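Local coordinates for protein cytolethal distending toxin subunit B (Escherichia coli, PDB 2F1N) that nicks DNA as the endonuclease subunit of a tripartite toxin, very probably damaging DNA in intoxicated cells and inducing G2/M cell cycle arrest, at residues Ile75-Asn83 with Gln92-Val100. Sequence-based numbering, arbitrary orientation.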
ATOM      1  N   ILE A  75     -10.395  12.951   6.451  1.00 19.60           N
ATOM      2  CA  ILE A  75      -9.465  12.688   5.360  1.00 19.43           C
ATOM      3  C   ILE A  75     -10.198  12.178   4.121  1.00 18.59           C
ATOM      4  O   ILE A  75     -10.884  11.155   4.235  1.00 16.93           O
ATOM      5  CB  ILE A  75      -8.417  11.687   5.798  1.00 18.97           C
ATOM      6  CG1 ILE A  75      -7.585  12.248   6.964  1.00 23.05           C
ATOM      7  CG2 ILE A  75      -7.508  11.271   4.574  1.00 19.34           C
ATOM      8  CD1 ILE A  75      -6.946  11.173   7.804  1.00 22.75           C
ATOM      9  N   PRO A  76     -10.062  12.872   2.985  1.00 18.40           N
ATOM     10  CA  PRO A  76     -10.703  12.476   1.730  1.00 19.11           C
ATOM     11  C   PRO A  76     -10.397  11.037   1.362  1.00 17.66           C
ATOM     12  O   PRO A  76      -9.229  10.654   1.290  1.00 18.08           O
ATOM     13  CB  PRO A  76     -10.066  13.413   0.707  1.00 19.44           C
ATOM     14  CG  PRO A  76      -9.806  14.652   1.512  1.00 20.41           C
ATOM     15  CD  PRO A  76      -9.338  14.164   2.820  1.00 21.49           C
ATOM     16  N   VAL A  77     -11.440  10.244   1.160  1.00 15.75           N
ATOM     17  CA  VAL A  77     -11.274   8.890   0.660  1.00 14.41           C
ATOM     18  C   VAL A  77     -12.530   8.478  -0.123  1.00 12.83           C
ATOM     19  O   VAL A  77     -13.649   8.728   0.315  1.00 12.84           O
ATOM     20  CB  VAL A  77     -10.954   7.854   1.768  1.00 14.73           C
ATOM     21  CG1 VAL A  77     -10.692   6.417   1.165  1.00 13.23           C
ATOM     22  CG2 VAL A  77      -9.752   8.309   2.613  1.00 19.32           C
ATOM     23  N   ARG A  78     -12.336   7.843  -1.282  1.00 11.26           N
ATOM     24  CA  ARG A  78     -13.454   7.438  -2.142  1.00 11.20           C
ATOM     25  C   ARG A  78     -13.224   6.038  -2.633  1.00 11.22           C
ATOM     26  O   ARG A  78     -12.098   5.668  -2.949  1.00 11.74           O
ATOM     27  CB  ARG A  78     -13.574   8.344  -3.433  1.00 13.40           C
ATOM     28  CG  ARG A  78     -13.985   9.782  -3.209  1.00 20.73           C
ATOM     29  CD  ARG A  78     -13.534  10.677  -4.390  1.00 25.21           C
ATOM     30  NE  ARG A  78     -14.586  10.679  -5.382  1.00 31.45           N
ATOM     31  CZ  ARG A  78     -14.440  11.002  -6.668  1.00 32.85           C
ATOM     32  NH1 ARG A  78     -13.251  11.308  -7.158  1.00 34.46           N
ATOM     33  NH2 ARG A  78     -15.509  11.011  -7.460  1.00 34.96           N
ATOM     34  N   GLU A  79     -14.303   5.257  -2.754  1.00 10.37           N
ATOM     35  CA  GLU A  79     -14.240   3.953  -3.420  1.00 10.05           C
ATOM     36  C   GLU A  79     -14.710   4.133  -4.847  1.00 10.14           C
ATOM     37  O   GLU A  79     -15.787   4.685  -5.068  1.00  9.91           O
ATOM     38  CB  GLU A  79     -15.200   2.970  -2.737  1.00 10.41           C
ATOM     39  CG  GLU A  79     -15.280   1.614  -3.426  1.00 10.01           C
ATOM     40  CD  GLU A  79     -16.271   0.739  -2.696  1.00 13.89           C
ATOM     41  OE1 GLU A  79     -17.510   0.946  -2.811  1.00 14.22           O
ATOM     42  OE2 GLU A  79     -15.793  -0.118  -1.930  1.00 20.83           O
ATOM     43  N   LEU A  80     -13.906   3.651  -5.808  1.00  9.96           N
ATOM     44  CA  LEU A  80     -14.262   3.685  -7.225  1.00 12.02           C
ATOM     45  C   LEU A  80     -14.270   2.284  -7.830  1.00 11.94           C
ATOM     46  O   LEU A  80     -13.478   1.430  -7.422  1.00 13.31           O
ATOM     47  CB  LEU A  80     -13.283   4.598  -8.022  1.00 12.24           C
ATOM     48  CG  LEU A  80     -12.648   5.783  -7.261  1.00 16.25           C
ATOM     49  CD1 LEU A  80     -11.362   6.274  -7.990  1.00 18.97           C
ATOM     50  CD2 LEU A  80     -13.642   6.927  -7.130  1.00 19.22           C
ATOM     51  N   ILE A  81     -15.180   2.027  -8.776  1.00 11.76           N
ATOM     52  CA  ILE A  81     -15.104   0.808  -9.527  1.00 12.85           C
ATOM     53  C   ILE A  81     -14.496   1.105 -10.880  1.00 13.12           C
ATOM     54  O   ILE A  81     -14.866   2.080 -11.552  1.00 13.10           O
ATOM     55  CB  ILE A  81     -16.503   0.085  -9.628  1.00 15.08           C
ATOM     56  CG1 ILE A  81     -16.796  -0.556  -8.280  1.00 19.89           C
ATOM     57  CG2 ILE A  81     -16.479  -1.091 -10.650  1.00 16.65           C
ATOM     58  CD1 ILE A  81     -18.241  -1.131  -8.091  1.00 24.16           C
ATOM     59  N   TRP A  82     -13.569   0.239 -11.282  1.00 11.02           N
ATOM     60  CA  TRP A  82     -12.831   0.442 -12.535  1.00 13.52           C
ATOM     61  C   TRP A  82     -13.059  -0.784 -13.386  1.00 13.78           C
ATOM     62  O   TRP A  82     -12.567  -1.895 -13.099  1.00 12.65           O
ATOM     63  CB  TRP A  82     -11.336   0.688 -12.237  1.00 13.10           C
ATOM     64  CG  TRP A  82     -10.453   1.036 -13.419  1.00 13.55           C
ATOM     65  CD1 TRP A  82     -10.834   1.543 -14.653  1.00 18.30           C
ATOM     66  CD2 TRP A  82      -9.028   0.916 -13.450  1.00 14.40           C
ATOM     67  NE1 TRP A  82      -9.712   1.747 -15.434  1.00 15.86           N
ATOM     68  CE2 TRP A  82      -8.592   1.387 -14.713  1.00 16.53           C
ATOM     69  CE3 TRP A  82      -8.068   0.488 -12.514  1.00 16.77           C
ATOM     70  CZ2 TRP A  82      -7.229   1.398 -15.084  1.00 17.35           C
ATOM     71  CZ3 TRP A  82      -6.686   0.535 -12.871  1.00 18.96           C
ATOM     72  CH2 TRP A  82      -6.303   0.998 -14.148  1.00 15.88           C
ATOM     73  N   ASN A  83     -13.850  -0.586 -14.453  1.00 15.37           N
ATOM     74  CA  ASN A  83     -14.200  -1.708 -15.339  1.00 17.32           C
ATOM     75  C   ASN A  83     -13.061  -1.898 -16.317  1.00 18.51           C
ATOM     76  O   ASN A  83     -12.694  -0.952 -17.001  1.00 18.67           O
ATOM     77  CB  ASN A  83     -15.516  -1.420 -16.092  1.00 17.19           C
ATOM     78  CG  ASN A  83     -16.077  -2.661 -16.818  1.00 23.59           C
ATOM     79  OD1 ASN A  83     -15.343  -3.554 -17.203  1.00 28.75           O
ATOM     80  ND2 ASN A  83     -17.391  -2.692 -17.009  1.00 28.94           N
ATOM     81  N   GLN A  92     -13.315  -6.407 -13.307  1.00 21.99           N
ATOM     82  CA  GLN A  92     -13.339  -5.077 -12.680  1.00 21.61           C
ATOM     83  C   GLN A  92     -12.481  -5.065 -11.429  1.00 19.45           C
ATOM     84  O   GLN A  92     -12.289  -6.099 -10.770  1.00 18.61           O
ATOM     85  CB  GLN A  92     -14.751  -4.680 -12.287  1.00 22.52           C
ATOM     86  CG  GLN A  92     -15.756  -4.625 -13.426  1.00 28.88           C
ATOM     87  CD  GLN A  92     -17.017  -3.890 -13.018  1.00 34.51           C
ATOM     88  OE1 GLN A  92     -17.406  -2.899 -13.660  1.00 38.35           O
ATOM     89  NE2 GLN A  92     -17.659  -4.369 -11.957  1.00 30.92           N
ATOM     90  N   VAL A  93     -12.014  -3.883 -11.056  1.00 17.03           N
ATOM     91  CA  VAL A  93     -11.271  -3.786  -9.802  1.00 13.95           C
ATOM     92  C   VAL A  93     -11.828  -2.605  -9.007  1.00 13.47           C
ATOM     93  O   VAL A  93     -12.483  -1.715  -9.586  1.00 13.32           O
ATOM     94  CB  VAL A  93      -9.731  -3.638 -10.012  1.00 14.56           C
ATOM     95  CG1 VAL A  93      -9.083  -4.949 -10.602  1.00 13.83           C
ATOM     96  CG2 VAL A  93      -9.387  -2.362 -10.811  1.00 13.72           C
ATOM     97  N   TYR A  94     -11.533  -2.583  -7.719  1.00 10.94           N
ATOM     98  CA  TYR A  94     -11.946  -1.506  -6.824  1.00 10.51           C
ATOM     99  C   TYR A  94     -10.750  -0.625  -6.502  1.00 10.14           C
ATOM    100  O   TYR A  94      -9.658  -1.111  -6.236  1.00 11.72           O
ATOM    101  CB  TYR A  94     -12.523  -2.101  -5.501  1.00 11.59           C
ATOM    102  CG  TYR A  94     -13.901  -2.678  -5.700  1.00 11.78           C
ATOM    103  CD1 TYR A  94     -14.057  -3.965  -6.181  1.00 17.21           C
ATOM    104  CD2 TYR A  94     -15.019  -1.910  -5.398  1.00 18.42           C
ATOM    105  CE1 TYR A  94     -15.359  -4.504  -6.394  1.00 17.34           C
ATOM    106  CE2 TYR A  94     -16.282  -2.410  -5.567  1.00 23.10           C
ATOM    107  CZ  TYR A  94     -16.443  -3.726  -6.045  1.00 24.32           C
ATOM    108  OH  TYR A  94     -17.708  -4.240  -6.216  1.00 29.94           O
ATOM    109  N   ILE A  95     -10.932   0.708  -6.558  1.00  9.69           N
ATOM    110  CA  ILE A  95      -9.854   1.625  -6.177  1.00  9.36           C
ATOM    111  C   ILE A  95     -10.264   2.398  -4.954  1.00  9.11           C
ATOM    112  O   ILE A  95     -11.383   2.933  -4.900  1.00 11.39           O
ATOM    113  CB  ILE A  95      -9.568   2.651  -7.347  1.00  9.81           C
ATOM    114  CG1 ILE A  95      -9.171   1.916  -8.647  1.00 11.00           C
ATOM    115  CG2 ILE A  95      -8.425   3.602  -6.907  1.00 10.50           C
ATOM    116  CD1 ILE A  95      -8.970   2.933  -9.840  1.00 12.88           C
ATOM    117  N   TYR A  96      -9.383   2.499  -3.964  1.00  8.46           N
ATOM    118  CA  TYR A  96      -9.687   3.338  -2.784  1.00  8.74           C
ATOM    119  C   TYR A  96      -8.691   4.459  -2.889  1.00  9.94           C
ATOM    120  O   TYR A  96      -7.447   4.249  -2.876  1.00 10.16           O
ATOM    121  CB  TYR A  96      -9.504   2.500  -1.476  1.00  9.90           C
ATOM    122  CG  TYR A  96     -10.510   1.405  -1.531  1.00  9.79           C
ATOM    123  CD1 TYR A  96     -11.829   1.636  -1.091  1.00 11.05           C
ATOM    124  CD2 TYR A  96     -10.217   0.188  -2.181  1.00 10.03           C
ATOM    125  CE1 TYR A  96     -12.825   0.647  -1.216  1.00 11.46           C
ATOM    126  CE2 TYR A  96     -11.211  -0.786  -2.346  1.00 11.17           C
ATOM    127  CZ  TYR A  96     -12.503  -0.551  -1.856  1.00 15.21           C
ATOM    128  OH  TYR A  96     -13.501  -1.504  -2.046  1.00 12.66           O
ATOM    129  N   PHE A  97      -9.225   5.660  -3.072  1.00  8.93           N
ATOM    130  CA  PHE A  97      -8.365   6.788  -3.464  1.00  9.97           C
ATOM    131  C   PHE A  97      -8.456   7.912  -2.465  1.00 10.53           C
ATOM    132  O   PHE A  97      -9.569   8.324  -2.126  1.00 10.76           O
ATOM    133  CB  PHE A  97      -8.751   7.265  -4.880  1.00 11.18           C
ATOM    134  CG  PHE A  97      -7.646   8.036  -5.565  1.00 15.17           C
ATOM    135  CD1 PHE A  97      -7.446   9.347  -5.282  1.00 20.14           C
ATOM    136  CD2 PHE A  97      -6.793   7.390  -6.489  1.00 19.38           C
ATOM    137  CE1 PHE A  97      -6.406  10.068  -5.880  1.00 19.79           C
ATOM    138  CE2 PHE A  97      -5.732   8.121  -7.108  1.00 19.60           C
ATOM    139  CZ  PHE A  97      -5.559   9.446  -6.769  1.00 21.02           C
ATOM    140  N   SER A  98      -7.306   8.456  -2.050  1.00 11.60           N
ATOM    141  CA  SER A  98      -7.318   9.616  -1.149  1.00 13.64           C
ATOM    142  C   SER A  98      -6.589  10.766  -1.801  1.00 14.90           C
ATOM    143  O   SER A  98      -5.382  10.684  -1.967  1.00 13.43           O
ATOM    144  CB  SER A  98      -6.618   9.342   0.175  1.00 15.03           C
ATOM    145  OG  SER A  98      -7.311   8.326   0.847  1.00 24.31           O
ATOM    146  N   ALA A  99      -7.329  11.798  -2.180  1.00 17.67           N
ATOM    147  CA  ALA A  99      -6.737  13.064  -2.567  1.00 23.05           C
ATOM    148  C   ALA A  99      -6.208  13.708  -1.267  1.00 26.31           C
ATOM    149  O   ALA A  99      -6.973  14.118  -0.383  1.00 28.25           O
ATOM    150  CB  ALA A  99      -7.782  13.927  -3.228  1.00 24.11           C
ATOM    151  N   VAL A 100      -4.904  13.739  -1.125  1.00 29.78           N
ATOM    152  CA  VAL A 100      -4.277  14.260   0.075  1.00 34.24           C
ATOM    153  C   VAL A 100      -4.295  15.769  -0.077  1.00 37.74           C
ATOM    154  O   VAL A 100      -4.797  16.477   0.792  1.00 39.17           O
ATOM    155  CB  VAL A 100      -2.849  13.702   0.230  1.00 34.19           C
ATOM    156  CG1 VAL A 100      -2.055  14.474   1.286  1.00 35.40           C
ATOM    157  CG2 VAL A 100      -2.930  12.192   0.589  1.00 33.94           C
TER
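Chi1 of Glu-79 (176°) carries CG away from the backbone nitrogen, and the extended chain beyond it runs alongside Tyr-96, whose CG stands anti to the carbonyl carbon (chi1 -63°). The carboxylate thereby arrives at the edge of the ring, and the Tyr-96 hydroxyl OH donates to OE2 of Glu-79 over 2.7 Å. It meets this oxygen on the anti side, somewhat out of the carboxylate plane. On the same sheet face Ile-81 lies beside Tyr-94, its CG1 3.3 Å from CE2 of the ring. On the other face Trp-82 CE3 touches both Val-93 CG2 (3.6 Å) and Ile-95 CD1 (3.7 Å), while Leu-80 CD1 reaches Ile-95 CB at 4.1 Å; Ile-42 and Trp-34 of helix 31-42 pack against this side.

Paired N-H to O bonds link Arg-78 with Phe-97, Leu-80 with Ile-95 (N to O 2.8 Å each way) and Trp-82 with Val-93, the evidence for a regular antiparallel beta hairpin within one sheet of the DNase I-like fold. Arg-68 forms a salt bridge to the same Glu-79 OE2, Thr-66 OG1 hydrogen-bonds OE1, and Ala-117 N bonds to Tyr-96 OH. The buried carboxylate is thus matched by a cation and two hydroxyls, which probably stabilises its charged form.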